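Local coordinates for putative transcriptional regulator TRANSCRIPTION REGULATOR protein (Rhizobium meliloti, PDB 5NLA), which activates transcription as an AraC-like regulator, binding c-di-GMP by a PilZ-like mechanism to regulate extracellular polysaccharide production and probably recognising specific DNA sequences, at residues 96-101 with 374-379; 123-128 with 168-173; 150-155 with 186-191. All coordinates share one frame; numbering follows the deposited sequence.

Overall arrangement
The three contacts sample one antiparallel sheet from its middle toward one edge. Strand 97-104, the strand partner in interaction 1, is hydrogen-bonded to strand 166-173 of interaction 2, Val100 O lying 2.8 Å from Leu170 N. Strand 124-129 of interaction 2 is in turn the neighbour of strand 150-154 of interaction 3, where Asn125 N lies 2.7 Å from Arg153 O. Interaction 2 thus stands between the other two, its centre about 10 Å from the centre of each, whereas the centres of interactions 1 and 3 are about 18 Å apart. Side chains join them as well: Leu377 of interaction 1 reaches His123 and Phe172 of interaction 2, and Phe151 of interaction 3 touches Asn125.

Interaction 1 (96-101 with 374-379); sequences DLLIVQ and GDWLKS
The indole of Trp376 meets strand 97-101 with its edge: Val100 CG2 and Leu98 CD2 both lie near the ring plane at the rim. Val100 CG2 approaches CE3 of Trp376 at 4.1 Å, the two side chains crossing at about a right angle. Leu98 CD2 lies 3.7 Å from CB of Trp376, at the root of the indole. The leucine CG stands anti to the backbone N (chi1 -175°), on a side chain that points toward the C-terminal segment. The same methyl, CD2, is shared with Leu377, whose CD2 stands 4.0 Å away. In the fold, this apolar patch fastens the short helical turn near the chain's C-terminus, and the loop after it, against an inner strand of the seven-stranded antiparallel sheet, 273 residues away along the chain. Leu89 on the neighbouring strand 88-94, together with Phe49 and Thr51 on edge strand 49-52, extends the surface on which Trp376 rests, while Leu377 also leans on Phe172. Just before the strand the contact thins to CB of Ser379 passing 3.9 Å from Asp96 O; the serine OG turns back instead and bonds Lys378 O at 2.7 Å.

Interaction 2 (123-128 with 168-173); sequences HWNVGL and SILLFM
The side chains of Asn125 and Phe172 run alongside each other in the same direction, with the carboxamide over one face of the ring, the planes only 12° apart. Asn125 ND2 is 3.1 Å above the ring plane, offset toward the rim at CD1 and CE1. The same nitrogen donates to Leu171 O at 3.1 Å; the oxygen lies in the amide plane, although the donor stands well above the carbonyl plane. CG of Asn125 is anti to the backbone N (chi1 -162°), which sets it on the Phe172 side; the bond to Leu171 O limits the turn of the amide. Leu171 O is gripped twice, since Val126 N also donates to it, at 2.9 Å. At the end of the pair, His123 CB meets the edge of the Phe172 ring.

These side chains are set by an antiparallel ladder in the seven-stranded sheet: Trp124, Val126 and Leu128 form hydrogen-bonded pairs with Met173, Leu171 and Ile169, while Asn125-Phe172 and Gly127-Leu170 are non-hydrogen-bonded. Gly127 has no side chain, and Leu170 CD2 lies over its CA at 3.4 Å. On the face bearing Val126, CE of Met173 reaches Val126 CG2 at 3.9 Å, its chain bent at the last torsion (chi3 -64°), and Leu128 CB packs on Ile169 CG2 at 3.7 Å. Helix 196-211 covers this face, with Ile205 against Ile169 and Leu171. The Trp124 indole is held from outside the pair, through NE1 to Tyr175 O.

Interaction 3 (150-155 with 186-191); sequences FFFRSL and EGANNS
A G1 beta bulge breaks the regular pairing here: two residues, Asn190 and Ser191, stand across from the single Phe152. Asn190 takes the first position with a left-handed backbone (phi 61°), so that two successive amides turn toward one carbonyl. Phe152 O accepts from Ser191 N at 3.2 Å and, weakly, from Asn190 N, while Phe152 N returns a bond to Ser191 O at 2.9 Å and closes the antiparallel pair.

Side-chain oxygens of the two asparagines extend the grip along strand 150-154. Asn189 OD1 receives Ser154 N at 2.7 Å, nearly in line with its own C=O, and thereby satisfies a backbone amide beyond the bulge. Asn190 lies beside Arg153 and points the same way; its OD1 takes Arg153 NH1 at 3.1 Å, at the edge of the guanidinium and close to its plane, although the two flat groups are turned 50° apart. The other end of this amide is also fixed, ND2 donating to Thr136 O. The arginine side chain, bent at its third torsion, reaches Phe151 two residues earlier, and NH2 lies over the centre of that ring, 3.1 Å above it. Tyr159 makes a cation-pi contact with the same group, which is probably positively charged.

The ring of Phe152 is met at its edge, where CD2 lies 3.3 Å from Ala188 O. That carbonyl accepts a hydrogen bond from Ser191 OG, which ties the residue leaving the helix to the bulge.

Segment 186-191 leads the chain from helix 182-187 into edge strand 191-193, beside strand 150-154. Strand 124-129 lies on the other side of strand 150-154, strand 134-138 of the second sheet meets Arg153 and Asn190, and helix 196-211 packs on Phe150.

Interaction 1 (96-101 with 374-379)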
loop_
_atom_site.group_PDB
_atom_site.type_symbol
_atom_site.label_atom_id
_atom_site.label_comp_id
_atom_site.label_asym_id
_atom_site.label_seq_id
_atom_site.Cartn_x
_atom_site.Cartn_y
_atom_site.Cartn_z
ATOM N N ASP A 96 4.549 -6.763 -10.031
ATOM C CA ASP A 96 4.842 -5.875 -8.913
ATOM C C ASP A 96 3.658 -5.478 -8.027
ATOM O O ASP A 96 3.772 -5.426 -6.813
ATOM C CB ASP A 96 5.546 -4.639 -9.449
ATOM C CG ASP A 96 5.223 -4.375 -10.900
ATOM O OD1 ASP A 96 4.068 -4.615 -11.296
ATOM O OD2 ASP A 96 6.130 -3.955 -11.641
ATOM N N LEU A 97 2.538 -5.183 -8.668
ATOM C CA LEU A 97 1.276 -4.800 -8.032
ATOM C C LEU A 97 0.643 -5.996 -7.297
ATOM O O LEU A 97 0.402 -7.041 -7.909
ATOM C CB LEU A 97 0.327 -4.247 -9.109
ATOM C CG LEU A 97 -1.090 -3.789 -8.752
ATOM C CD1 LEU A 97 -1.654 -2.870 -9.829
ATOM C CD2 LEU A 97 -2.021 -4.971 -8.539
ATOM N N LEU A 98 0.381 -5.827 -5.997
ATOM C CA LEU A 98 -0.180 -6.879 -5.142
ATOM C C LEU A 98 -1.682 -6.666 -4.897
ATOM O O LEU A 98 -2.102 -5.608 -4.400
ATOM C CB LEU A 98 0.560 -6.927 -3.794
ATOM C CG LEU A 98 0.156 -8.060 -2.830
ATOM C CD1 LEU A 98 0.719 -9.397 -3.262
ATOM C CD2 LEU A 98 0.587 -7.785 -1.402
ATOM N N ILE A 99 -2.473 -7.684 -5.237
ATOM C CA ILE A 99 -3.900 -7.730 -4.913
ATOM C C ILE A 99 -4.055 -8.535 -3.626
ATOM O O ILE A 99 -3.553 -9.661 -3.542
ATOM C CB ILE A 99 -4.738 -8.458 -5.992
ATOM C CG1 ILE A 99 -4.386 -7.982 -7.411
ATOM C CG2 ILE A 99 -6.233 -8.302 -5.705
ATOM C CD1 ILE A 99 -4.726 -6.540 -7.673
ATOM N N VAL A 100 -4.753 -7.975 -2.642
ATOM C CA VAL A 100 -5.049 -8.695 -1.398
ATOM C C VAL A 100 -6.547 -8.712 -1.113
ATOM O O VAL A 100 -7.174 -7.663 -1.022
ATOM C CB VAL A 100 -4.289 -8.090 -0.208
ATOM C CG1 VAL A 100 -4.754 -8.699 1.114
ATOM C CG2 VAL A 100 -2.791 -8.284 -0.408
ATOM N N GLN A 101 -7.105 -9.912 -0.988
ATOM C CA GLN A 101 -8.473 -10.100 -0.503
ATOM C C GLN A 101 -8.435 -10.264 1.017
ATOM O O GLN A 101 -7.876 -11.238 1.530
ATOM C CB GLN A 101 -9.117 -11.313 -1.163
ATOM C CG GLN A 101 -9.387 -11.113 -2.658
ATOM C CD GLN A 101 -9.599 -12.410 -3.426
ATOM O OE1 GLN A 101 -8.728 -13.288 -3.455
ATOM N NE2 GLN A 101 -10.746 -12.524 -4.081
ATOM N N GLY A 374 4.497 -7.910 5.013
ATOM C CA GLY A 374 5.736 -7.260 4.585
ATOM C C GLY A 374 6.490 -8.066 3.545
ATOM O O GLY A 374 7.055 -7.508 2.611
ATOM N N ASP A 375 6.456 -9.385 3.709
ATOM C CA ASP A 375 7.032 -10.327 2.763
ATOM C C ASP A 375 6.271 -10.388 1.430
ATOM O O ASP A 375 6.865 -10.662 0.386
ATOM C CB ASP A 375 7.108 -11.714 3.412
ATOM C CG ASP A 375 8.034 -11.738 4.632
ATOM O OD1 ASP A 375 9.239 -11.400 4.485
ATOM O OD2 ASP A 375 7.562 -12.084 5.736
ATOM N N TRP A 376 4.959 -10.158 1.474
ATOM C CA TRP A 376 4.130 -10.072 0.267
ATOM C C TRP A 376 4.386 -8.776 -0.485
ATOM O O TRP A 376 4.216 -8.716 -1.707
ATOM C CB TRP A 376 2.638 -10.157 0.618
ATOM C CG TRP A 376 2.161 -11.499 1.109
ATOM C CD1 TRP A 376 2.926 -12.575 1.456
ATOM C CD2 TRP A 376 0.801 -11.882 1.343
ATOM N NE1 TRP A 376 2.126 -13.611 1.871
ATOM C CE2 TRP A 376 0.817 -13.214 1.813
ATOM C CE3 TRP A 376 -0.434 -11.234 1.188
ATOM C CZ2 TRP A 376 -0.361 -13.917 2.135
ATOM C CZ3 TRP A 376 -1.604 -11.933 1.503
ATOM C CH2 TRP A 376 -1.556 -13.259 1.975
ATOM N N LEU A 377 4.782 -7.740 0.252
ATOM C CA LEU A 377 5.060 -6.429 -0.325
ATOM C C LEU A 377 6.495 -6.254 -0.876
ATOM O O LEU A 377 6.841 -5.154 -1.287
ATOM C CB LEU A 377 4.707 -5.335 0.694
ATOM C CG LEU A 377 3.207 -5.243 1.029
ATOM C CD1 LEU A 377 2.959 -4.517 2.337
ATOM C CD2 LEU A 377 2.434 -4.549 -0.084
ATOM N N LYS A 378 7.304 -7.321 -0.912
ATOM C CA LYS A 378 8.654 -7.287 -1.513
ATOM C C LYS A 378 8.635 -7.470 -3.044
ATOM O O LYS A 378 9.369 -6.780 -3.766
ATOM C CB LYS A 378 9.573 -8.350 -0.887
ATOM C CG LYS A 378 10.183 -7.986 0.464
ATOM C CD LYS A 378 11.289 -8.978 0.843
ATOM C CE LYS A 378 11.779 -8.799 2.278
ATOM N NZ LYS A 378 13.001 -9.598 2.600
ATOM N N SER A 379 7.837 -8.426 -3.523
ATOM C CA SER A 379 7.616 -8.669 -4.971
ATOM C C SER A 379 8.840 -9.116 -5.817
ATOM O O SER A 379 8.774 -9.075 -7.049
ATOM C CB SER A 379 6.933 -7.447 -5.627
ATOM O OG SER A 379 7.857 -6.421 -5.973
#

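Interaction 2 (123-128 with 168-173)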
loop_
_atom_site.group_PDB
_atom_site.type_symbol
_atom_site.label_atom_id
_atom_site.label_comp_id
_atom_site.label_asym_id
_atom_site.label_seq_id
_atom_site.Cartn_x
_atom_site.Cartn_y
_atom_site.Cartn_z
ATOM N N HIS A 123 4.080 1.799 -0.643
ATOM C CA HIS A 123 3.189 1.518 -1.743
ATOM C C HIS A 123 2.045 2.536 -1.728
ATOM O O HIS A 123 1.755 3.140 -0.693
ATOM C CB HIS A 123 2.611 0.095 -1.630
ATOM C CG HIS A 123 3.620 -1.002 -1.796
ATOM N ND1 HIS A 123 4.682 -1.177 -0.939
ATOM C CD2 HIS A 123 3.709 -1.999 -2.710
ATOM C CE1 HIS A 123 5.397 -2.217 -1.332
ATOM N NE2 HIS A 123 4.823 -2.741 -2.399
ATOM N N TRP A 124 1.425 2.735 -2.886
ATOM C CA TRP A 124 0.141 3.422 -2.969
ATOM C C TRP A 124 -0.912 2.359 -2.668
ATOM O O TRP A 124 -0.963 1.316 -3.317
ATOM C CB TRP A 124 -0.077 3.994 -4.364
ATOM C CG TRP A 124 1.068 4.802 -4.879
ATOM C CD1 TRP A 124 2.033 4.383 -5.727
ATOM C CD2 TRP A 124 1.362 6.170 -4.575
ATOM N NE1 TRP A 124 2.918 5.401 -5.971
ATOM C CE2 TRP A 124 2.529 6.508 -5.275
ATOM C CE3 TRP A 124 0.755 7.138 -3.769
ATOM C CZ2 TRP A 124 3.100 7.768 -5.210
ATOM C CZ3 TRP A 124 1.330 8.394 -3.693
ATOM C CH2 TRP A 124 2.488 8.699 -4.418
ATOM N N ASN A 125 -1.725 2.605 -1.657
ATOM C CA ASN A 125 -2.740 1.653 -1.230
ATOM C C ASN A 125 -4.094 2.171 -1.695
ATOM O O ASN A 125 -4.476 3.312 -1.403
ATOM C CB ASN A 125 -2.701 1.519 0.300
ATOM C CG ASN A 125 -3.386 0.257 0.835
ATOM O OD1 ASN A 125 -3.655 0.184 2.030
ATOM N ND2 ASN A 125 -3.648 -0.725 -0.013
ATOM N N VAL A 126 -4.790 1.345 -2.457
ATOM C CA VAL A 126 -6.186 1.597 -2.794
ATOM C C VAL A 126 -6.981 0.403 -2.324
ATOM O O VAL A 126 -6.587 -0.736 -2.576
ATOM C CB VAL A 126 -6.354 1.801 -4.294
ATOM C CG1 VAL A 126 -7.805 1.635 -4.715
ATOM C CG2 VAL A 126 -5.828 3.178 -4.667
ATOM N N GLY A 127 -8.081 0.656 -1.627
ATOM C CA GLY A 127 -8.861 -0.425 -1.026
ATOM C C GLY A 127 -10.343 -0.216 -1.206
ATOM O O GLY A 127 -10.851 0.850 -0.878
ATOM N N LEU A 128 -11.018 -1.237 -1.729
ATOM C CA LEU A 128 -12.464 -1.230 -1.939
ATOM C C LEU A 128 -13.147 -2.082 -0.890
ATOM O O LEU A 128 -12.719 -3.200 -0.664
ATOM C CB LEU A 128 -12.778 -1.851 -3.291
ATOM C CG LEU A 128 -14.248 -1.998 -3.669
ATOM C CD1 LEU A 128 -14.913 -0.631 -3.763
ATOM C CD2 LEU A 128 -14.336 -2.757 -4.983
ATOM N N SER A 168 -12.747 -6.571 2.128
ATOM C CA SER A 168 -12.227 -5.630 1.162
ATOM C C SER A 168 -11.354 -6.314 0.135
ATOM O O SER A 168 -10.875 -7.435 0.341
ATOM C CB SER A 168 -11.458 -4.494 1.859
ATOM O OG SER A 168 -10.402 -4.976 2.665
ATOM N N ILE A 169 -11.179 -5.625 -0.987
ATOM C CA ILE A 169 -10.151 -5.971 -1.955
ATOM C C ILE A 169 -9.178 -4.778 -2.028
ATOM O O ILE A 169 -9.593 -3.627 -2.222
ATOM C CB ILE A 169 -10.755 -6.427 -3.308
ATOM C CG1 ILE A 169 -9.651 -6.934 -4.250
ATOM C CG2 ILE A 169 -11.578 -5.327 -3.963
ATOM C CD1 ILE A 169 -10.132 -7.951 -5.268
ATOM N N LEU A 170 -7.897 -5.067 -1.798
ATOM C CA LEU A 170 -6.854 -4.047 -1.630
ATOM C C LEU A 170 -5.786 -4.142 -2.729
ATOM O O LEU A 170 -5.249 -5.221 -2.977
ATOM C CB LEU A 170 -6.158 -4.239 -0.284
ATOM C CG LEU A 170 -6.904 -4.061 1.046
ATOM C CD1 LEU A 170 -5.938 -4.374 2.184
ATOM C CD2 LEU A 170 -7.473 -2.657 1.205
ATOM N N LEU A 171 -5.483 -3.010 -3.364
ATOM C CA LEU A 171 -4.362 -2.882 -4.311
ATOM C C LEU A 171 -3.184 -2.185 -3.627
ATOM O O LEU A 171 -3.338 -1.104 -3.041
ATOM C CB LEU A 171 -4.762 -2.034 -5.523
ATOM C CG LEU A 171 -6.038 -2.389 -6.280
ATOM C CD1 LEU A 171 -6.328 -1.349 -7.352
ATOM C CD2 LEU A 171 -5.920 -3.771 -6.888
ATOM N N PHE A 172 -2.016 -2.809 -3.701
ATOM C CA PHE A 172 -0.780 -2.187 -3.252
ATOM C C PHE A 172 0.089 -2.038 -4.496
ATOM O O PHE A 172 0.458 -3.025 -5.117
ATOM C CB PHE A 172 -0.070 -3.053 -2.223
ATOM C CG PHE A 172 -0.814 -3.221 -0.922
ATOM C CD1 PHE A 172 -0.694 -2.277 0.090
ATOM C CD2 PHE A 172 -1.580 -4.376 -0.674
ATOM C CE1 PHE A 172 -1.359 -2.442 1.306
ATOM C CE2 PHE A 172 -2.235 -4.555 0.546
ATOM C CZ PHE A 172 -2.129 -3.585 1.536
ATOM N N MET A 173 0.384 -0.792 -4.855
ATOM C CA MET A 173 1.107 -0.456 -6.083
ATOM C C MET A 173 2.468 0.143 -5.682
ATOM O O MET A 173 2.505 1.086 -4.877
ATOM C CB MET A 173 0.290 0.554 -6.911
ATOM C CG MET A 173 -0.948 -0.037 -7.606
ATOM S SD MET A 173 -2.240 1.129 -8.102
ATOM C CE MET A 173 -2.690 1.680 -6.475
#

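Interaction 3 (150-155 with 186-191)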
loop_
_atom_site.group_PDB
_atom_site.type_symbol
_atom_site.label_atom_id
_atom_site.label_comp_id
_atom_site.label_asym_id
_atom_site.label_seq_id
_atom_site.Cartn_x
_atom_site.Cartn_y
_atom_site.Cartn_z
ATOM N N PHE A 150 -13.892 3.232 -2.343
ATOM C CA PHE A 150 -12.452 3.060 -2.152
ATOM C C PHE A 150 -11.880 4.083 -1.193
ATOM O O PHE A 150 -12.289 5.244 -1.218
ATOM C CB PHE A 150 -11.689 3.271 -3.457
ATOM C CG PHE A 150 -12.006 2.287 -4.526
ATOM C CD1 PHE A 150 -13.090 2.485 -5.362
ATOM C CD2 PHE A 150 -11.188 1.177 -4.728
ATOM C CE1 PHE A 150 -13.372 1.577 -6.372
ATOM C CE2 PHE A 150 -11.461 0.268 -5.738
ATOM C CZ PHE A 150 -12.562 0.461 -6.558
ATOM N N PHE A 151 -10.901 3.666 -0.394
ATOM C CA PHE A 151 -9.945 4.616 0.188
ATOM C C PHE A 151 -8.730 4.666 -0.732
ATOM O O PHE A 151 -8.393 3.671 -1.385
ATOM C CB PHE A 151 -9.543 4.271 1.645
ATOM C CG PHE A 151 -8.660 3.050 1.791
ATOM C CD1 PHE A 151 -7.286 3.119 1.565
ATOM C CD2 PHE A 151 -9.198 1.829 2.190
ATOM C CE1 PHE A 151 -6.482 1.987 1.704
ATOM C CE2 PHE A 151 -8.398 0.700 2.340
ATOM C CZ PHE A 151 -7.039 0.780 2.095
ATOM N N PHE A 152 -8.093 5.830 -0.786
ATOM C CA PHE A 152 -6.746 5.955 -1.329
ATOM C C PHE A 152 -5.807 6.525 -0.258
ATOM O O PHE A 152 -6.151 7.489 0.426
ATOM C CB PHE A 152 -6.732 6.831 -2.581
ATOM C CG PHE A 152 -5.366 7.337 -2.937
ATOM C CD1 PHE A 152 -4.429 6.499 -3.533
ATOM C CD2 PHE A 152 -4.996 8.643 -2.633
ATOM C CE1 PHE A 152 -3.164 6.966 -3.841
ATOM C CE2 PHE A 152 -3.733 9.110 -2.936
ATOM C CZ PHE A 152 -2.817 8.272 -3.539
ATOM N N ARG A 153 -4.614 5.933 -0.162
ATOM C CA ARG A 153 -3.607 6.288 0.839
ATOM C C ARG A 153 -2.208 5.861 0.389
ATOM O O ARG A 153 -2.034 4.742 -0.112
ATOM C CB ARG A 153 -3.900 5.565 2.170
ATOM C CG ARG A 153 -4.723 6.353 3.171
ATOM C CD ARG A 153 -4.568 5.779 4.567
ATOM N NE ARG A 153 -5.030 4.400 4.643
ATOM C CZ ARG A 153 -6.311 3.996 4.718
ATOM N NH1 ARG A 153 -7.346 4.856 4.703
ATOM N NH2 ARG A 153 -6.557 2.690 4.791
ATOM N N SER A 154 -1.214 6.726 0.590
ATOM C CA SER A 154 0.172 6.278 0.559
ATOM C C SER A 154 0.565 5.638 1.882
ATOM O O SER A 154 0.184 6.115 2.961
ATOM C CB SER A 154 1.116 7.416 0.307
ATOM O OG SER A 154 2.434 6.897 0.284
ATOM N N LEU A 155 1.349 4.572 1.799
ATOM C CA LEU A 155 1.871 3.924 2.991
ATOM C C LEU A 155 3.115 4.631 3.560
ATOM O O LEU A 155 3.677 4.176 4.558
ATOM C CB LEU A 155 2.174 2.458 2.702
ATOM C CG LEU A 155 0.979 1.634 2.229
ATOM C CD1 LEU A 155 1.419 0.205 2.026
ATOM C CD2 LEU A 155 -0.165 1.693 3.229
ATOM N N GLU A 186 -0.090 13.065 -3.591
ATOM C CA GLU A 186 0.298 13.552 -2.259
ATOM C C GLU A 186 -0.779 14.445 -1.645
ATOM O O GLU A 186 -1.077 14.324 -0.463
ATOM C CB GLU A 186 1.631 14.302 -2.325
ATOM C CG GLU A 186 2.823 13.368 -2.494
ATOM C CD GLU A 186 4.114 14.069 -2.894
ATOM O OE1 GLU A 186 4.190 15.316 -2.822
ATOM O OE2 GLU A 186 5.073 13.355 -3.266
ATOM N N GLY A 187 -1.363 15.326 -2.453
ATOM C CA GLY A 187 -2.430 16.210 -2.002
ATOM C C GLY A 187 -3.759 15.525 -1.723
ATOM O O GLY A 187 -4.587 16.059 -0.969
ATOM N N ALA A 188 -3.973 14.352 -2.325
ATOM C CA ALA A 188 -5.220 13.595 -2.151
ATOM C C ALA A 188 -5.087 12.418 -1.187
ATOM O O ALA A 188 -5.870 11.492 -1.259
ATOM C CB ALA A 188 -5.711 13.101 -3.509
ATOM N N ASN A 189 -4.114 12.444 -0.286
ATOM C CA ASN A 189 -3.885 11.308 0.595
ATOM C C ASN A 189 -5.036 11.182 1.581
ATOM O O ASN A 189 -5.511 12.192 2.115
ATOM C CB ASN A 189 -2.579 11.460 1.377
ATOM C CG ASN A 189 -2.185 10.179 2.078
ATOM O OD1 ASN A 189 -2.021 9.153 1.426
ATOM N ND2 ASN A 189 -2.042 10.223 3.397
ATOM N N ASN A 190 -5.457 9.936 1.814
ATOM C CA ASN A 190 -6.566 9.590 2.713
ATOM C C ASN A 190 -7.868 10.212 2.238
ATOM O O ASN A 190 -8.514 10.969 2.967
ATOM C CB ASN A 190 -6.259 9.973 4.164
ATOM C CG ASN A 190 -7.082 9.188 5.159
ATOM O OD1 ASN A 190 -7.096 7.944 5.142
ATOM N ND2 ASN A 190 -7.761 9.905 6.056
ATOM N N SER A 191 -8.239 9.898 0.999
ATOM C CA SER A 191 -9.524 10.326 0.458
ATOM C C SER A 191 -10.381 9.140 0.037
ATOM O O SER A 191 -9.922 8.000 -0.039
ATOM C CB SER A 191 -9.318 11.302 -0.700
ATOM O OG SER A 191 -8.376 10.793 -1.613
#